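Local coordinates for protein rhino (Drosophila melanogaster, PDB 5XYV) that binds Deadlock directly through its C-terminal chromoshadow domain, as part of the Rhino-Deadlock-Cutoff complex that specifies germline piRNA clusters, at the interface of chains A and B. Residues are numbered along the deposited sequence; one frame, centred on the assembly and turned at random. Chains: chain A, Rhino; chain B, Protein deadlock.

Contacts 1 and 2 belong to the same interface, between the Rhino chromoshadow domain and the N-terminal region of Deadlock. Their centres lie about 18 Å apart, and they share no residue. Contact 1 uses strand 14-23, helix 52-60, the loop residue A:Leu62 and the C-terminal strand 63-65 of Rhino, met by the segment of Deadlock around strand 49-51. Contact 2 uses strand 39-43 and an N-terminal loop residue of Rhino, met by Deadlock helix 9-23. Deadlock therefore grips Rhino with two separate parts of its chain. The deposited assembly holds two copies of each protein, and both contacts recur in each pair.

Contact 1: the interface of chains A and B. Residues chain A 18-19, 58, 62-63; chain B 48, 50.
B:Tyr48 and B:Ile50 pack against A:Leu62 in a mixed Rhino-Deadlock interface, with a backbone hydrogen bond and a small apolar patch, and it joins the C-terminal end of the Deadlock fragment to the chromoshadow domain of Rhino. B:Tyr48 reaches in among A:His19, A:Tyr58 and A:Leu62. B:Ile50 follows two residues later, on strand 49-51. The B:Tyr48 side chain is poorly ordered, and details of its fit are less certain than the rest.

The two sides of the tyrosine ring have different neighbours. A:Leu62 lies by the CD1 and CE1 side, its side chain crossing that of B:Tyr48 at about a right angle. A:Leu62 CD1 is 3.6 Å from B:Tyr48 CD1. The branch CD2 also meets this side, but its shortest approach is doubtful. The same CD2 methyl lies over a face of the A:Tyr58 ring, toward the rim. On the CD2 and CE2 side, A:His19 ND1 is 3.3 Å from B:Tyr48 CE2. B:Tyr48 CD2 sits in the plane of the imidazole, at its edge. A:His19 has CG anti to its backbone N (chi1 -172°), which turns the imidazole toward the tyrosine. At the far end A:Tyr58 meets B:Tyr48 tip to tip. Their phenol oxygens, A:Tyr58 OH and B:Tyr48 OH, are 3.7 Å apart.

B:Ile50 packs against the same A:Leu62 methyl, CD1, from the Deadlock strand. The two methyls, A:Leu62 CD1 and B:Ile50 CD1, are 3.4 Å apart, a tight fit. Beside them the backbone B:Ile50 N donates to the carbonyl A:Arg63 O at 3.2 Å. This bond joins Deadlock strand 49-51 to Rhino strand 63-65. A:Leu62 thus packs on both Deadlock residues at once. The site gives the end of the Rhino chromoshadow domain a place to hold Deadlock through both backbone and side chains.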
loop_
_atom_site.group_PDB
_atom_site.type_symbol
_atom_site.label_atom_id
_atom_site.label_comp_id
_atom_site.label_asym_id
_atom_site.label_seq_id
_atom_site.Cartn_x
_atom_site.Cartn_y
_atom_site.Cartn_z
ATOM N N LEU A 18 -2.940 12.420 -1.485
ATOM C CA LEU A 18 -2.493 13.017 -0.229
ATOM C C LEU A 18 -2.601 12.054 0.943
ATOM O O LEU A 18 -1.801 12.108 1.880
ATOM C CB LEU A 18 -3.279 14.293 0.072
ATOM C CG LEU A 18 -3.017 15.456 -0.897
ATOM C CD1 LEU A 18 -4.001 16.619 -0.694
ATOM C CD2 LEU A 18 -1.603 15.956 -0.746
ATOM N N HIS A 19 -3.585 11.165 0.872
ATOM C CA HIS A 19 -4.038 10.442 2.044
ATOM C C HIS A 19 -5.010 9.362 1.612
ATOM O O HIS A 19 -5.480 9.346 0.472
ATOM C CB HIS A 19 -4.701 11.410 3.036
ATOM C CG HIS A 19 -5.047 10.805 4.366
ATOM N ND1 HIS A 19 -4.148 10.054 5.110
ATOM C CD2 HIS A 19 -6.170 10.870 5.113
ATOM C CE1 HIS A 19 -4.717 9.675 6.231
ATOM N NE2 HIS A 19 -5.948 10.160 6.267
ATOM N N TYR A 58 2.172 5.963 -3.697
ATOM C CA TYR A 58 1.620 6.430 -2.427
ATOM C C TYR A 58 1.752 5.373 -1.311
ATOM O O TYR A 58 2.134 5.703 -0.192
ATOM C CB TYR A 58 0.143 6.830 -2.567
ATOM C CG TYR A 58 -0.520 6.984 -1.215
ATOM C CD1 TYR A 58 -0.314 8.115 -0.439
ATOM C CD2 TYR A 58 -1.321 5.993 -0.706
ATOM C CE1 TYR A 58 -0.908 8.244 0.822
ATOM C CE2 TYR A 58 -1.915 6.110 0.544
ATOM C CZ TYR A 58 -1.704 7.244 1.297
ATOM O OH TYR A 58 -2.284 7.343 2.536
ATOM N N LEU A 62 4.282 4.898 2.658
ATOM C CA LEU A 62 3.824 4.606 4.008
ATOM C C LEU A 62 4.815 3.669 4.679
ATOM O O LEU A 62 5.569 2.962 4.004
ATOM C CB LEU A 62 2.430 3.966 4.009
ATOM C CG LEU A 62 1.313 4.498 3.108
ATOM C CD1 LEU A 62 -0.058 4.064 3.608
ATOM C CD2 LEU A 62 1.375 5.978 2.906
ATOM N N ARG A 63 4.822 3.638 6.002
ATOM C CA ARG A 63 5.715 2.699 6.658
ATOM C C ARG A 63 5.018 1.376 6.936
ATOM O O ARG A 63 4.054 1.306 7.695
ATOM C CB ARG A 63 6.305 3.307 7.926
ATOM C CG ARG A 63 7.455 4.247 7.578
ATOM C CD ARG A 63 8.496 3.484 6.748
ATOM N NE ARG A 63 8.830 4.155 5.490
ATOM C CZ ARG A 63 10.041 4.619 5.192
ATOM N NH1 ARG A 63 11.035 4.472 6.057
ATOM N NH2 ARG A 63 10.261 5.219 4.027
ATOM N N TYR B 48 0.225 6.931 9.676
ATOM C CA TYR B 48 -0.307 5.595 9.437
ATOM C C TYR B 48 0.767 4.519 9.334
ATOM O O TYR B 48 1.892 4.771 8.918
ATOM C CB TYR B 48 -1.175 5.575 8.173
ATOM C CG TYR B 48 -0.869 6.672 7.181
ATOM C CD1 TYR B 48 0.124 6.516 6.229
ATOM C CD2 TYR B 48 -1.608 7.850 7.172
ATOM C CE1 TYR B 48 0.401 7.518 5.336
ATOM C CE2 TYR B 48 -1.344 8.855 6.262
ATOM C CZ TYR B 48 -0.340 8.679 5.340
ATOM O OH TYR B 48 -0.083 9.679 4.431
ATOM N N ILE B 50 0.937 0.520 7.686
ATOM C CA ILE B 50 0.264 -0.568 6.983
ATOM C C ILE B 50 0.695 -1.890 7.643
ATOM O O ILE B 50 1.890 -2.155 7.818
ATOM C CB ILE B 50 0.592 -0.571 5.477
ATOM C CG1 ILE B 50 0.153 0.749 4.842
ATOM C CG2 ILE B 50 -0.124 -1.704 4.791
ATOM C CD1 ILE B 50 -0.018 0.671 3.334
#

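Contact 2: the interface of chains A and B. Residues chain A 6, 39-41; chain B 15, 18, 21.
The ring of A:Phe6 lies flat against the imidazole of B:His18. The centroids of the A:Phe6 and B:His18 rings are 3.9 Å apart and the planes are nearly parallel, a stacked pair. B:His18 CD2 sits over the centre of the phenyl face. On the imidazole face A:Phe6 CD1 lies toward the rim, 3.4 Å from B:His18 CD2. The two side chains run antiparallel alongside one another. This is part of the surface of the chromoshadow domain, the fold also found in HP1 proteins, where Rhino receives Deadlock helix 9-23.

A:Phe6 has CG between its backbone N and carbonyl carbon (chi1 66°), which sets the phenyl over the histidine. At its tip, A:Phe6 CZ meets the methyl B:Thr21 CG2 at 4.0 Å. B:Thr21 lies one turn along the helix from B:His18.

Strand 39-43 lies on the ND1 side of the imidazole. The backbone A:Ala41 N donates a hydrogen bond to B:His18 ND1 at 3.1 Å. It is fairly straight, 156° at the hydrogen, although the donor is tilted 16° from the ring plane. The bond and the stack together restrict rotation of the imidazole. B:His18 ND1 acts as the acceptor here, which suggests that any ring proton is on NE2. The A:Asp40 carboxylate plane stands nearly perpendicular to the imidazole, and its oxygen OD1 is 3.3 Å from B:His18 CE1. No hydrogen bond from A:Asp40 to the histidine is seen, but its charge could still polarise the ring.

A:Ala41 also packs on the helix through its methyl. A:Ala41 CB is 3.5 Å from B:His18 CB and lies close to the backbone carbonyl oxygen of B:Cys15. One turn before the histidine, the thiol sulfur B:Cys15 SG approaches the backbone A:Ile39 O at 3.3 Å. The same sulfur touches the A:Ile39 branch methyl CG2 more loosely.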
loop_
_atom_site.group_PDB
_atom_site.type_symbol
_atom_site.label_atom_id
_atom_site.label_comp_id
_atom_site.label_asym_id
_atom_site.label_seq_id
_atom_site.Cartn_x
_atom_site.Cartn_y
_atom_site.Cartn_z
ATOM N N PHE A 6 -17.499 16.450 -8.414
ATOM C CA PHE A 6 -16.227 16.147 -7.764
ATOM C C PHE A 6 -15.625 14.805 -8.241
ATOM O O PHE A 6 -16.276 14.044 -8.957
ATOM C CB PHE A 6 -16.410 16.159 -6.242
ATOM C CG PHE A 6 -17.308 15.067 -5.723
ATOM C CD1 PHE A 6 -16.778 13.843 -5.342
ATOM C CD2 PHE A 6 -18.669 15.271 -5.594
ATOM C CE1 PHE A 6 -17.584 12.829 -4.856
ATOM C CE2 PHE A 6 -19.493 14.256 -5.099
ATOM C CZ PHE A 6 -18.937 13.027 -4.737
ATOM N N ILE A 39 -9.631 19.195 -2.436
ATOM C CA ILE A 39 -9.260 17.831 -2.085
ATOM C C ILE A 39 -10.502 16.952 -2.143
ATOM O O ILE A 39 -11.510 17.281 -1.527
ATOM C CB ILE A 39 -8.606 17.782 -0.683
ATOM C CG1 ILE A 39 -7.454 18.786 -0.635
ATOM C CG2 ILE A 39 -8.115 16.367 -0.342
ATOM C CD1 ILE A 39 -6.628 18.754 0.637
ATOM N N ASP A 40 -10.440 15.856 -2.900
ATOM C CA ASP A 40 -11.608 14.998 -3.118
ATOM C C ASP A 40 -11.413 13.601 -2.507
ATOM O O ASP A 40 -10.332 13.026 -2.602
ATOM C CB ASP A 40 -11.916 14.859 -4.621
ATOM C CG ASP A 40 -12.452 16.154 -5.260
ATOM O OD1 ASP A 40 -12.735 17.146 -4.563
ATOM O OD2 ASP A 40 -12.623 16.179 -6.490
ATOM N N ALA A 41 -12.448 13.057 -1.869
ATOM C CA ALA A 41 -12.446 11.630 -1.549
ATOM C C ALA A 41 -12.776 10.861 -2.823
ATOM O O ALA A 41 -13.761 11.154 -3.484
ATOM C CB ALA A 41 -13.446 11.290 -0.437
ATOM N N CYS B 15 -14.700 16.057 2.093
ATOM C CA CYS B 15 -14.270 14.715 1.742
ATOM C C CYS B 15 -15.161 13.666 2.392
ATOM O O CYS B 15 -15.462 12.656 1.774
ATOM C CB CYS B 15 -12.800 14.475 2.139
ATOM S SG CYS B 15 -11.604 15.378 1.155
ATOM N N HIS B 18 -18.195 13.449 0.410
ATOM C CA HIS B 18 -17.876 12.644 -0.779
ATOM C C HIS B 18 -18.043 11.153 -0.517
ATOM O O HIS B 18 -18.629 10.433 -1.329
ATOM C CB HIS B 18 -16.434 12.899 -1.257
ATOM C CG HIS B 18 -16.208 14.269 -1.803
ATOM N ND1 HIS B 18 -14.949 14.824 -1.928
ATOM C CD2 HIS B 18 -17.076 15.196 -2.279
ATOM C CE1 HIS B 18 -15.054 16.032 -2.446
ATOM N NE2 HIS B 18 -16.332 16.282 -2.669
ATOM N N THR B 21 -21.753 10.492 -0.223
ATOM C CA THR B 21 -22.435 10.521 -1.515
ATOM C C THR B 21 -22.214 9.242 -2.326
ATOM O O THR B 21 -23.070 8.815 -3.108
ATOM C CB THR B 21 -21.966 11.734 -2.332
ATOM O OG1 THR B 21 -22.321 12.923 -1.618
ATOM C CG2 THR B 21 -22.596 11.748 -3.732
#